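Local structure of thiamin pyrophosphokinase family protein (Enterococcus faecalis, 3MEL) at residues M96-A101 with I128-R133; Q134-Y139 with P148-K153; E154-C159 with I206-S211; R171-L176 with S189-E194. The protein probably transfers diphosphate from ATP to thiamine to make thiamine diphosphate, as a magnesium-dependent thiamin pyrophosphokinase would. All coordinates share one frame; numbering follows the deposited sequence.

Contact 1. Residues M96-A101 with I128-R133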
# COMPACT_ATOMS: atom_id res chain seq x y z
N MSE A 96 -6.00 -16.84 -9.07
CA MSE A 96 -6.80 -16.13 -8.08
C MSE A 96 -6.79 -14.61 -8.21
O MSE A 96 -5.77 -13.96 -8.04
CB MSE A 96 -6.29 -16.51 -6.71
CG MSE A 96 -6.10 -18.00 -6.59
SE MSE A 96 -7.80 -18.89 -6.16
CE MSE A 96 -7.28 -20.69 -6.67
N THR A 97 -7.95 -14.06 -8.48
CA THR A 97 -8.10 -12.62 -8.63
C THR A 97 -8.83 -12.09 -7.41
O THR A 97 -9.96 -12.48 -7.14
CB THR A 97 -8.90 -12.28 -9.90
OG1 THR A 97 -8.22 -12.80 -11.05
CG2 THR A 97 -9.07 -10.78 -10.04
N ILE A 98 -8.17 -11.21 -6.68
CA ILE A 98 -8.78 -10.67 -5.48
C ILE A 98 -9.19 -9.23 -5.69
O ILE A 98 -8.35 -8.36 -5.82
CB ILE A 98 -7.84 -10.76 -4.28
CG1 ILE A 98 -7.40 -12.21 -4.06
CG2 ILE A 98 -8.52 -10.22 -3.03
CD1 ILE A 98 -6.59 -12.39 -2.78
N ILE A 99 -10.49 -8.98 -5.71
CA ILE A 99 -10.96 -7.61 -5.77
C ILE A 99 -11.68 -7.21 -4.47
O ILE A 99 -12.06 -8.07 -3.67
CB ILE A 99 -11.88 -7.38 -6.98
CG1 ILE A 99 -13.23 -8.06 -6.76
CG2 ILE A 99 -11.19 -7.86 -8.25
CD1 ILE A 99 -14.31 -7.62 -7.72
N GLY A 100 -11.83 -5.90 -4.27
CA GLY A 100 -12.58 -5.37 -3.15
C GLY A 100 -11.73 -5.30 -1.92
O GLY A 100 -12.25 -5.06 -0.83
N ALA A 101 -10.43 -5.55 -2.06
CA ALA A 101 -9.51 -5.41 -0.94
C ALA A 101 -9.06 -3.96 -0.87
O ALA A 101 -7.86 -3.66 -0.90
CB ALA A 101 -8.31 -6.33 -1.09
N ILE A 128 -1.53 -15.49 -8.21
CA ILE A 128 -2.24 -14.57 -7.33
C ILE A 128 -2.27 -13.18 -7.96
O ILE A 128 -1.24 -12.66 -8.37
CB ILE A 128 -1.56 -14.59 -5.89
CG1 ILE A 128 -1.83 -15.93 -5.20
CG2 ILE A 128 -2.00 -13.43 -5.00
CD1 ILE A 128 -0.78 -16.36 -4.22
N ARG A 129 -3.47 -12.59 -8.06
CA ARG A 129 -3.64 -11.24 -8.61
C ARG A 129 -4.54 -10.43 -7.71
O ARG A 129 -5.54 -10.96 -7.22
CB ARG A 129 -4.29 -11.28 -9.99
CG ARG A 129 -3.36 -11.04 -11.16
CD ARG A 129 -2.45 -12.24 -11.37
NE ARG A 129 -2.37 -12.65 -12.77
CZ ARG A 129 -1.67 -13.70 -13.19
NH1 ARG A 129 -0.97 -14.40 -12.30
NH2 ARG A 129 -1.64 -14.03 -14.47
N LEU A 130 -4.21 -9.16 -7.51
CA LEU A 130 -5.04 -8.23 -6.75
C LEU A 130 -5.40 -7.07 -7.65
O LEU A 130 -4.53 -6.53 -8.31
CB LEU A 130 -4.27 -7.68 -5.56
CG LEU A 130 -3.97 -8.57 -4.36
CD1 LEU A 130 -2.64 -8.18 -3.77
CD2 LEU A 130 -5.06 -8.44 -3.31
N CYS A 131 -6.66 -6.66 -7.66
CA CYS A 131 -7.07 -5.60 -8.59
C CYS A 131 -8.00 -4.54 -8.04
O CYS A 131 -8.86 -4.80 -7.21
CB CYS A 131 -7.68 -6.20 -9.85
SG CYS A 131 -6.60 -7.38 -10.65
N ASP A 132 -7.81 -3.34 -8.55
CA ASP A 132 -8.53 -2.15 -8.14
C ASP A 132 -9.09 -1.56 -9.40
O ASP A 132 -8.63 -1.88 -10.51
CB ASP A 132 -7.54 -1.09 -7.60
CG ASP A 132 -7.51 -1.03 -6.09
OD1 ASP A 132 -7.01 -1.98 -5.44
OD2 ASP A 132 -7.96 -0.01 -5.54
N ARG A 133 -10.05 -0.66 -9.23
CA ARG A 133 -10.41 0.26 -10.31
C ARG A 133 -9.15 0.82 -10.96
O ARG A 133 -9.09 0.95 -12.18
CB ARG A 133 -11.30 1.39 -9.78
CG ARG A 133 -11.96 2.22 -10.89
CD ARG A 133 -12.96 3.26 -10.33
NE ARG A 133 -14.01 3.60 -11.31
CZ ARG A 133 -14.82 2.71 -11.91
NH1 ARG A 133 -14.71 1.40 -11.66
NH2 ARG A 133 -15.74 3.13 -12.77
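Strands 96-99 and 128-131 run parallel, Met96 beside Ile128 and Ile98 beside Leu130, with 23° between their directions. Three backbone hydrogen bonds join them. Arg129 N gives to Met96 O at 2.7 Å, nearly along the C=O axis. Ile98 N gives to Arg129 O, and Cys131 N to Ile98 O. Residue 96 is a selenomethionine, and its end leads away from strand 128-131 to meet Leu84 and Leu88 of helix 79-90. On the same face, Ile98 and Leu130 lie side by side and point the same way. Leu130 CD2 does the touching, 3.7 Å from Ile98 CB and 3.9 Å from Ile98 CG2. Ala101 CB reaches the same methyl more loosely, at 4.5 Å. The other face carries Thr97, Ile99, Arg129 and Cys131. There Ile99 CG2 meets Cys131 CB at 4.2 Å. The Arg129 end leads away from strand 96-99, and its NH2 forms a salt bridge with Glu95. Ile98 also lies close to Thr80, a thiamine diphosphate-binding residue. Strand 128-131 is the last of the parallel strands, and 96-99 lies between it and strand 3-7. The chain between them passes through helices 106-113 and 119-122, a beta-alpha-beta crossover consistent with the family's catalytic alpha/beta domain.

Contact 2. Residues Q134-Y139 with P148-K153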
# COMPACT_ATOMS: atom_id res chain seq x y z
N GLN A 134 -8.14 1.14 -10.14
CA GLN A 134 -6.92 1.83 -10.61
C GLN A 134 -5.67 0.96 -10.69
O GLN A 134 -4.65 1.42 -11.20
CB GLN A 134 -6.52 2.97 -9.67
CG GLN A 134 -7.52 4.06 -9.46
CD GLN A 134 -6.86 5.30 -8.89
OE1 GLN A 134 -7.36 5.94 -7.97
NE2 GLN A 134 -5.70 5.63 -9.43
N ASN A 135 -5.73 -0.25 -10.13
CA ASN A 135 -4.50 -1.01 -9.94
C ASN A 135 -4.64 -2.46 -10.29
O ASN A 135 -5.71 -3.04 -10.12
CB ASN A 135 -4.00 -0.88 -8.50
CG ASN A 135 -3.46 0.49 -8.21
OD1 ASN A 135 -2.34 0.81 -8.59
ND2 ASN A 135 -4.25 1.31 -7.54
N SER A 136 -3.56 -3.04 -10.78
CA SER A 136 -3.55 -4.46 -11.07
C SER A 136 -2.18 -5.03 -10.77
O SER A 136 -1.20 -4.62 -11.39
CB SER A 136 -3.93 -4.72 -12.52
OG SER A 136 -3.70 -6.08 -12.83
N ILE A 137 -2.14 -6.00 -9.85
CA ILE A 137 -0.89 -6.47 -9.28
C ILE A 137 -0.60 -7.93 -9.57
O ILE A 137 -1.44 -8.80 -9.36
CB ILE A 137 -0.89 -6.22 -7.75
CG1 ILE A 137 -1.17 -4.74 -7.45
CG2 ILE A 137 0.44 -6.62 -7.13
CD1 ILE A 137 -1.44 -4.41 -6.01
N GLN A 138 0.61 -8.21 -10.06
CA GLN A 138 1.04 -9.57 -10.35
C GLN A 138 2.36 -9.84 -9.64
O GLN A 138 3.16 -8.92 -9.47
CB GLN A 138 1.26 -9.75 -11.85
CG GLN A 138 0.09 -10.36 -12.59
CD GLN A 138 0.50 -10.95 -13.94
OE1 GLN A 138 0.80 -10.22 -14.89
NE2 GLN A 138 0.53 -12.27 -14.02
N TYR A 139 2.60 -11.08 -9.23
CA TYR A 139 3.84 -11.40 -8.50
C TYR A 139 4.80 -12.25 -9.30
O TYR A 139 4.39 -13.11 -10.07
CB TYR A 139 3.55 -12.06 -7.15
CG TYR A 139 2.77 -11.17 -6.22
CD1 TYR A 139 3.41 -10.21 -5.44
CD2 TYR A 139 1.40 -11.26 -6.15
CE1 TYR A 139 2.69 -9.39 -4.60
CE2 TYR A 139 0.68 -10.45 -5.31
CZ TYR A 139 1.32 -9.51 -4.55
OH TYR A 139 0.57 -8.72 -3.75
N PRO A 148 2.42 -8.52 -20.60
CA PRO A 148 1.48 -7.98 -21.59
C PRO A 148 0.72 -6.79 -21.02
O PRO A 148 0.19 -6.88 -19.91
CB PRO A 148 0.53 -9.16 -21.85
CG PRO A 148 1.21 -10.37 -21.27
CD PRO A 148 2.01 -9.84 -20.12
N LYS A 149 0.66 -5.69 -21.76
CA LYS A 149 -0.06 -4.53 -21.27
C LYS A 149 -1.56 -4.76 -21.15
O LYS A 149 -2.20 -5.35 -22.02
CB LYS A 149 0.18 -3.34 -22.18
CG LYS A 149 -0.57 -2.11 -21.74
CD LYS A 149 -0.47 -1.04 -22.79
CE LYS A 149 -1.49 0.03 -22.59
NZ LYS A 149 -0.98 1.01 -21.62
N GLU A 150 -2.11 -4.28 -20.03
CA GLU A 150 -3.55 -4.22 -19.83
C GLU A 150 -4.11 -3.00 -20.55
O GLU A 150 -3.64 -1.88 -20.35
CB GLU A 150 -3.89 -4.20 -18.34
CG GLU A 150 -3.51 -5.51 -17.68
CD GLU A 150 -4.03 -5.63 -16.25
OE1 GLU A 150 -4.70 -4.67 -15.79
OE2 GLU A 150 -3.76 -6.68 -15.60
N PRO A 151 -5.13 -3.21 -21.40
CA PRO A 151 -5.60 -2.19 -22.35
C PRO A 151 -6.04 -0.88 -21.69
O PRO A 151 -5.80 0.18 -22.27
CB PRO A 151 -6.78 -2.86 -23.04
CG PRO A 151 -6.62 -4.32 -22.77
CD PRO A 151 -5.92 -4.46 -21.48
N ASP A 152 -6.64 -0.96 -20.51
CA ASP A 152 -7.15 0.24 -19.81
C ASP A 152 -6.12 0.96 -18.90
O ASP A 152 -6.46 1.92 -18.23
CB ASP A 152 -8.38 -0.12 -18.98
CG ASP A 152 -8.02 -0.64 -17.59
OD1 ASP A 152 -7.29 -1.66 -17.49
OD2 ASP A 152 -8.46 -0.02 -16.59
N LYS A 153 -4.88 0.50 -18.89
CA LYS A 153 -3.89 1.01 -17.95
C LYS A 153 -2.85 1.91 -18.63
O LYS A 153 -2.52 1.71 -19.79
CB LYS A 153 -3.20 -0.15 -17.24
CG LYS A 153 -4.12 -1.08 -16.48
CD LYS A 153 -4.76 -0.39 -15.28
CE LYS A 153 -5.40 -1.40 -14.31
NZ LYS A 153 -6.61 -2.09 -14.87
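Ser136 and Glu150 join strand 135-140 to the loop 149-154 through one side-chain hydrogen bond. The Glu150 side chain leaves its CB toward the strand. CG is anti to the carbonyl carbon (chi1 -66°), and the chain runs on extended, with CD anti to CA (chi2 -171°). The carboxylate therefore arrives beside Ser136 with CD 3.5 Å from Ser136 OG. Its two oxygens divide the work. Glu150 OE2 takes the hydrogen bond from Ser136 OG at 2.8 Å. The hydroxyl comes on the syn side of OE2, 26° out of the carboxylate plane. Glu150 OE1 lies 3.4 Å from Ser136 CB and faces Lys153 NZ, in a weak hydrogen bond of 3.3 Å that is part of a salt bridge.

Lys153 comes to the same place from the other end of the loop. Its CE packs on Ser136 CB at 4.0 Å, and its NZ meets the syn lone pair of Asp152 OD1 at 2.7 Å. Two carboxylates thus share one ammonium group, which probably favours the charged form of all three. A type I turn from Glu150 to Lys153, closed by Lys153 N to Glu150 O, brings the three residues together. Asp152 has a second cationic partner in Lys212.

The loop links strands 144-148 and 155-160. It lies over strand 135-140 beside strand 206-211, where Gln210 touches Glu150. Asn135, on the strand's other face, turns to Gly104 and Ile106 of the second subunit.

Contact 3. Residues E154-C159 with I206-S211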
# COMPACT_ATOMS: atom_id res chain seq x y z
N GLU A 154 -2.32 2.90 -17.91
CA GLU A 154 -1.33 3.83 -18.45
C GLU A 154 0.10 3.59 -17.95
O GLU A 154 1.06 3.88 -18.67
CB GLU A 154 -1.73 5.28 -18.14
CG GLU A 154 -3.16 5.62 -18.56
CD GLU A 154 -3.75 6.79 -17.77
OE1 GLU A 154 -4.52 7.58 -18.37
OE2 GLU A 154 -3.46 6.91 -16.54
N TYR A 155 0.24 3.08 -16.74
CA TYR A 155 1.54 3.02 -16.09
C TYR A 155 2.02 1.60 -15.81
O TYR A 155 1.22 0.68 -15.72
CB TYR A 155 1.52 3.86 -14.81
CG TYR A 155 1.14 5.31 -15.08
CD1 TYR A 155 2.02 6.16 -15.75
CD2 TYR A 155 -0.08 5.82 -14.66
CE1 TYR A 155 1.69 7.47 -16.01
CE2 TYR A 155 -0.42 7.14 -14.91
CZ TYR A 155 0.47 7.96 -15.58
OH TYR A 155 0.14 9.28 -15.84
N LEU A 156 3.33 1.44 -15.71
CA LEU A 156 3.94 0.16 -15.38
C LEU A 156 4.91 0.37 -14.21
O LEU A 156 5.56 1.40 -14.10
CB LEU A 156 4.68 -0.39 -16.60
CG LEU A 156 5.50 -1.68 -16.49
CD1 LEU A 156 4.67 -2.90 -16.03
CD2 LEU A 156 6.23 -1.97 -17.79
N ALA A 157 5.01 -0.60 -13.31
CA ALA A 157 5.86 -0.41 -12.15
C ALA A 157 6.51 -1.72 -11.75
O ALA A 157 5.90 -2.79 -11.79
CB ALA A 157 5.06 0.13 -11.01
N TYR A 158 7.78 -1.63 -11.40
CA TYR A 158 8.46 -2.75 -10.79
C TYR A 158 8.73 -2.43 -9.34
O TYR A 158 9.61 -1.63 -9.00
CB TYR A 158 9.73 -3.11 -11.55
CG TYR A 158 9.44 -3.57 -12.96
CD1 TYR A 158 9.26 -4.92 -13.25
CD2 TYR A 158 9.32 -2.65 -14.00
CE1 TYR A 158 8.97 -5.33 -14.54
CE2 TYR A 158 9.05 -3.05 -15.27
CZ TYR A 158 8.88 -4.39 -15.55
OH TYR A 158 8.60 -4.77 -16.83
N CYS A 159 7.91 -3.02 -8.48
CA CYS A 159 7.98 -2.81 -7.05
C CYS A 159 8.73 -3.98 -6.45
O CYS A 159 8.23 -5.10 -6.44
CB CYS A 159 6.57 -2.71 -6.51
SG CYS A 159 5.65 -1.35 -7.25
N ILE A 206 9.35 -9.52 -6.92
CA ILE A 206 8.82 -8.28 -7.46
C ILE A 206 7.33 -8.37 -7.68
O ILE A 206 6.76 -9.43 -7.98
CB ILE A 206 9.51 -7.88 -8.78
CG1 ILE A 206 11.03 -7.97 -8.63
CG2 ILE A 206 9.09 -6.48 -9.20
CD1 ILE A 206 11.77 -7.83 -9.92
N ALA A 207 6.69 -7.23 -7.48
CA ALA A 207 5.28 -7.10 -7.73
C ALA A 207 5.17 -6.20 -8.93
O ALA A 207 5.42 -5.00 -8.83
CB ALA A 207 4.59 -6.46 -6.52
N VAL A 208 4.83 -6.76 -10.07
CA VAL A 208 4.62 -5.92 -11.22
C VAL A 208 3.26 -5.26 -11.04
O VAL A 208 2.27 -5.95 -10.77
CB VAL A 208 4.69 -6.73 -12.51
CG1 VAL A 208 4.22 -5.90 -13.69
CG2 VAL A 208 6.11 -7.24 -12.72
N ILE A 209 3.21 -3.94 -11.15
CA ILE A 209 1.95 -3.21 -10.98
C ILE A 209 1.61 -2.34 -12.18
O ILE A 209 2.43 -1.55 -12.61
CB ILE A 209 1.95 -2.32 -9.71
CG1 ILE A 209 2.01 -3.18 -8.44
CG2 ILE A 209 0.73 -1.43 -9.67
CD1 ILE A 209 2.07 -2.37 -7.17
N GLN A 210 0.39 -2.49 -12.70
CA GLN A 210 -0.10 -1.63 -13.77
C GLN A 210 -1.25 -0.78 -13.24
O GLN A 210 -2.14 -1.29 -12.59
CB GLN A 210 -0.56 -2.44 -14.97
CG GLN A 210 0.56 -3.22 -15.67
CD GLN A 210 0.11 -3.84 -16.98
OE1 GLN A 210 0.36 -5.02 -17.24
NE2 GLN A 210 -0.55 -3.05 -17.83
N SER A 211 -1.24 0.51 -13.55
CA SER A 211 -2.12 1.45 -12.88
C SER A 211 -2.56 2.54 -13.84
O SER A 211 -2.07 2.60 -14.96
CB SER A 211 -1.40 2.07 -11.67
OG SER A 211 -0.07 2.50 -12.00
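Ser211 O is gripped by two backbone N-H groups, those of Glu154 and Tyr155, each at 3.0 Å. They reach it from opposite faces of its carbonyl plane. Two consecutive residues facing one residue of the other strand make a classic beta bulge, at the start of strand 155-159. Beyond it the strands run antiparallel, 160° apart. Tyr155, Ala157 and Cys159 form hydrogen-bonded pairs with Ser211, Ile209 and Ala207. The straightest bond is Ala207 N to Cys159 O at 2.8 Å and 174°, in the carbonyl plane. Ala157 N to Ile209 O is weak because it is bent.

Leu156, Tyr158, Val208 and Gln210 share one face of the sheet. Val208 stands between its two neighbours across the strand and gives each a methyl. Its CG1 is anti to the backbone N (chi1 170°) and meets Leu156 CD1 at 3.8 Å. Its CG2 lies 3.9 Å from Tyr158 CE1, with the two side chains alongside and pointing the same way. Ile206 CG2 comes to the edge of the same ring. Phe199 stacks edge-to-face with Tyr158 from strand 196-200.

On the other face, Cys159 SG meets Ile209 CD1 at 3.7 Å. Tyr155 CB lies against Ser211 OG at 3.5 Å. This face receives the second subunit, whose Arg105 makes a cation-pi contact with the Tyr155 ring. The pair belongs to the antiparallel half of the large mixed sheet. One face packs on the three-stranded sheet, a beta-sandwich arrangement as in the C-terminal domain of thiamin pyrophosphokinases, and the other helps form the dimer.

Contact 4. Residues R171-L176 with S189-E194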
# COMPACT_ATOMS: atom_id res chain seq x y z
N ARG A 171 12.01 -2.94 -23.20
CA ARG A 171 10.76 -2.58 -23.87
C ARG A 171 9.86 -1.64 -23.06
O ARG A 171 8.66 -1.54 -23.33
CB ARG A 171 9.99 -3.83 -24.29
CG ARG A 171 10.80 -4.86 -25.07
CD ARG A 171 9.88 -5.63 -26.00
NE ARG A 171 9.74 -7.06 -25.69
CZ ARG A 171 8.71 -7.81 -26.10
NH1 ARG A 171 7.71 -7.28 -26.80
NH2 ARG A 171 8.68 -9.10 -25.79
N SER A 172 10.44 -0.96 -22.07
CA SER A 172 9.73 0.04 -21.29
C SER A 172 10.13 1.43 -21.77
O SER A 172 10.99 1.56 -22.64
CB SER A 172 10.10 -0.09 -19.80
OG SER A 172 10.15 -1.46 -19.40
N LYS A 173 9.51 2.46 -21.21
CA LYS A 173 9.89 3.84 -21.51
C LYS A 173 10.95 4.31 -20.52
O LYS A 173 11.19 5.49 -20.38
CB LYS A 173 8.66 4.76 -21.45
CG LYS A 173 8.89 6.24 -21.77
CD LYS A 173 8.66 7.10 -20.54
CE LYS A 173 8.44 8.56 -20.90
NZ LYS A 173 7.42 8.69 -21.99
N TYR A 174 11.56 3.35 -19.83
CA TYR A 174 12.58 3.60 -18.81
C TYR A 174 13.20 2.26 -18.50
O TYR A 174 12.49 1.27 -18.34
CB TYR A 174 12.00 4.17 -17.53
CG TYR A 174 11.56 5.60 -17.61
CD1 TYR A 174 12.48 6.62 -17.78
CD2 TYR A 174 10.22 5.95 -17.49
CE1 TYR A 174 12.08 7.95 -17.85
CE2 TYR A 174 9.81 7.26 -17.56
CZ TYR A 174 10.75 8.26 -17.75
OH TYR A 174 10.34 9.57 -17.81
N LEU A 175 14.52 2.22 -18.42
CA LEU A 175 15.20 0.95 -18.35
C LEU A 175 16.06 0.84 -17.10
O LEU A 175 16.48 1.84 -16.52
CB LEU A 175 16.05 0.73 -19.61
CG LEU A 175 15.46 1.03 -20.99
CD1 LEU A 175 16.48 0.71 -22.08
CD2 LEU A 175 14.16 0.28 -21.24
N LEU A 176 16.27 -0.40 -16.68
CA LEU A 176 17.31 -0.70 -15.73
C LEU A 176 18.06 -1.78 -16.44
O LEU A 176 17.50 -2.45 -17.31
CB LEU A 176 16.75 -1.27 -14.43
CG LEU A 176 15.82 -0.38 -13.61
CD1 LEU A 176 15.19 -1.21 -12.51
CD2 LEU A 176 16.55 0.85 -13.07
N SER A 189 5.64 4.54 -12.21
CA SER A 189 5.40 5.50 -13.29
C SER A 189 6.20 5.23 -14.57
O SER A 189 6.37 6.10 -15.40
CB SER A 189 5.61 6.94 -12.80
OG SER A 189 4.91 7.15 -11.58
N ASN A 190 6.67 4.00 -14.72
CA ASN A 190 7.18 3.56 -16.00
C ASN A 190 6.03 3.42 -17.00
O ASN A 190 4.87 3.41 -16.61
CB ASN A 190 7.93 2.24 -15.83
CG ASN A 190 8.93 2.01 -16.91
OD1 ASN A 190 8.86 2.64 -17.96
ND2 ASN A 190 9.88 1.11 -16.68
N GLU A 191 6.33 3.35 -18.30
CA GLU A 191 5.31 3.20 -19.33
C GLU A 191 5.66 2.12 -20.35
O GLU A 191 6.83 1.78 -20.55
CB GLU A 191 5.05 4.51 -20.06
CG GLU A 191 4.50 5.62 -19.20
CD GLU A 191 4.37 6.93 -19.97
OE1 GLU A 191 4.44 6.90 -21.21
OE2 GLU A 191 4.18 8.00 -19.35
N PHE A 192 4.63 1.57 -20.98
CA PHE A 192 4.80 0.65 -22.09
C PHE A 192 5.10 1.46 -23.34
O PHE A 192 4.50 2.51 -23.56
CB PHE A 192 3.53 -0.14 -22.31
CG PHE A 192 3.31 -1.23 -21.31
CD1 PHE A 192 3.86 -2.49 -21.51
CD2 PHE A 192 2.55 -1.00 -20.16
CE1 PHE A 192 3.67 -3.50 -20.58
CE2 PHE A 192 2.35 -2.01 -19.24
CZ PHE A 192 2.91 -3.26 -19.44
N ILE A 193 6.04 0.97 -24.16
CA ILE A 193 6.21 1.55 -25.48
C ILE A 193 5.55 0.65 -26.53
O ILE A 193 5.04 1.13 -27.54
CB ILE A 193 7.69 1.87 -25.82
CG1 ILE A 193 8.56 0.62 -25.71
CG2 ILE A 193 8.23 3.00 -24.92
CD1 ILE A 193 10.03 0.90 -26.02
N GLU A 194 5.53 -0.65 -26.26
CA GLU A 194 4.81 -1.59 -27.12
C GLU A 194 3.55 -2.09 -26.42
O GLU A 194 2.99 -1.40 -25.56
CB GLU A 194 5.71 -2.78 -27.48
CG GLU A 194 7.06 -2.40 -28.08
CD GLU A 194 7.99 -3.60 -28.18
OE1 GLU A 194 7.70 -4.63 -27.52
OE2 GLU A 194 8.99 -3.50 -28.93
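This is a mostly polar contact between two largely irregular pieces of chain at the outer end of the beta-rich C-terminal part. Segment 171-176 follows strand 167-170. Strand 185-190 turns a corner at Ser189, and the chain runs on irregularly beyond Asn190. A single backbone bridge joins Ser172 to Phe192, with Lys173 N giving to Glu191 O at 2.8 Å. Beside this bridge, the Asn190 side chain reaches across to segment 171-176. Its CG is anti to the backbone N (chi1 -156°), and ND2 gives to Tyr174 O at 3.1 Å. OD1 takes Glu191 N at 2.6 Å. It also lies at the edge of the Tyr174 ring, whose OH bonds Glu74 of the second subunit. Ile193 packs over the backbone of Arg171 and Ser172, its CD1 3.6 Å from Ser172 O. Lys173 and Glu191 lie side by side, and NZ and OE1 form a loose salt bridge of 3.6 Å. Arg171 NH1 pairs with Glu194 OE1 at the guanidinium edge, though the position of that oxygen is doubtful. The buried amide of Asn190 thus finds backbone partners on both segments, with a weak third in Lys173 N, while the charged pairs lie toward the surface, where solvent probably weakens them.

In the fold
Contacts 1, 2 and 3 follow the large mixed sheet outward, and contact 4 lies at its outermost strand, 185-190. Contact 1 is near the centre of the chain, buried and parallel, closest to the thiamine diphosphate site. Contact 3 is also buried, but antiparallel. Contact 2 is buried although one side is a loop; contact 4 is partly buried and the most peripheral. Strand 135-140 of contact 2 bonds to strand 128-131 by Ile137 and to strand 206-211 by Ser136. Backbone bonds and apolar side chains dominate contacts 1 and 3. Contact 2 rests on a hydroxyl-carboxylate bond and a salt-bridge network, contact 4 on an asparagine amide and charged pairs. Contacts 2, 3 and 4 all touch the second subunit.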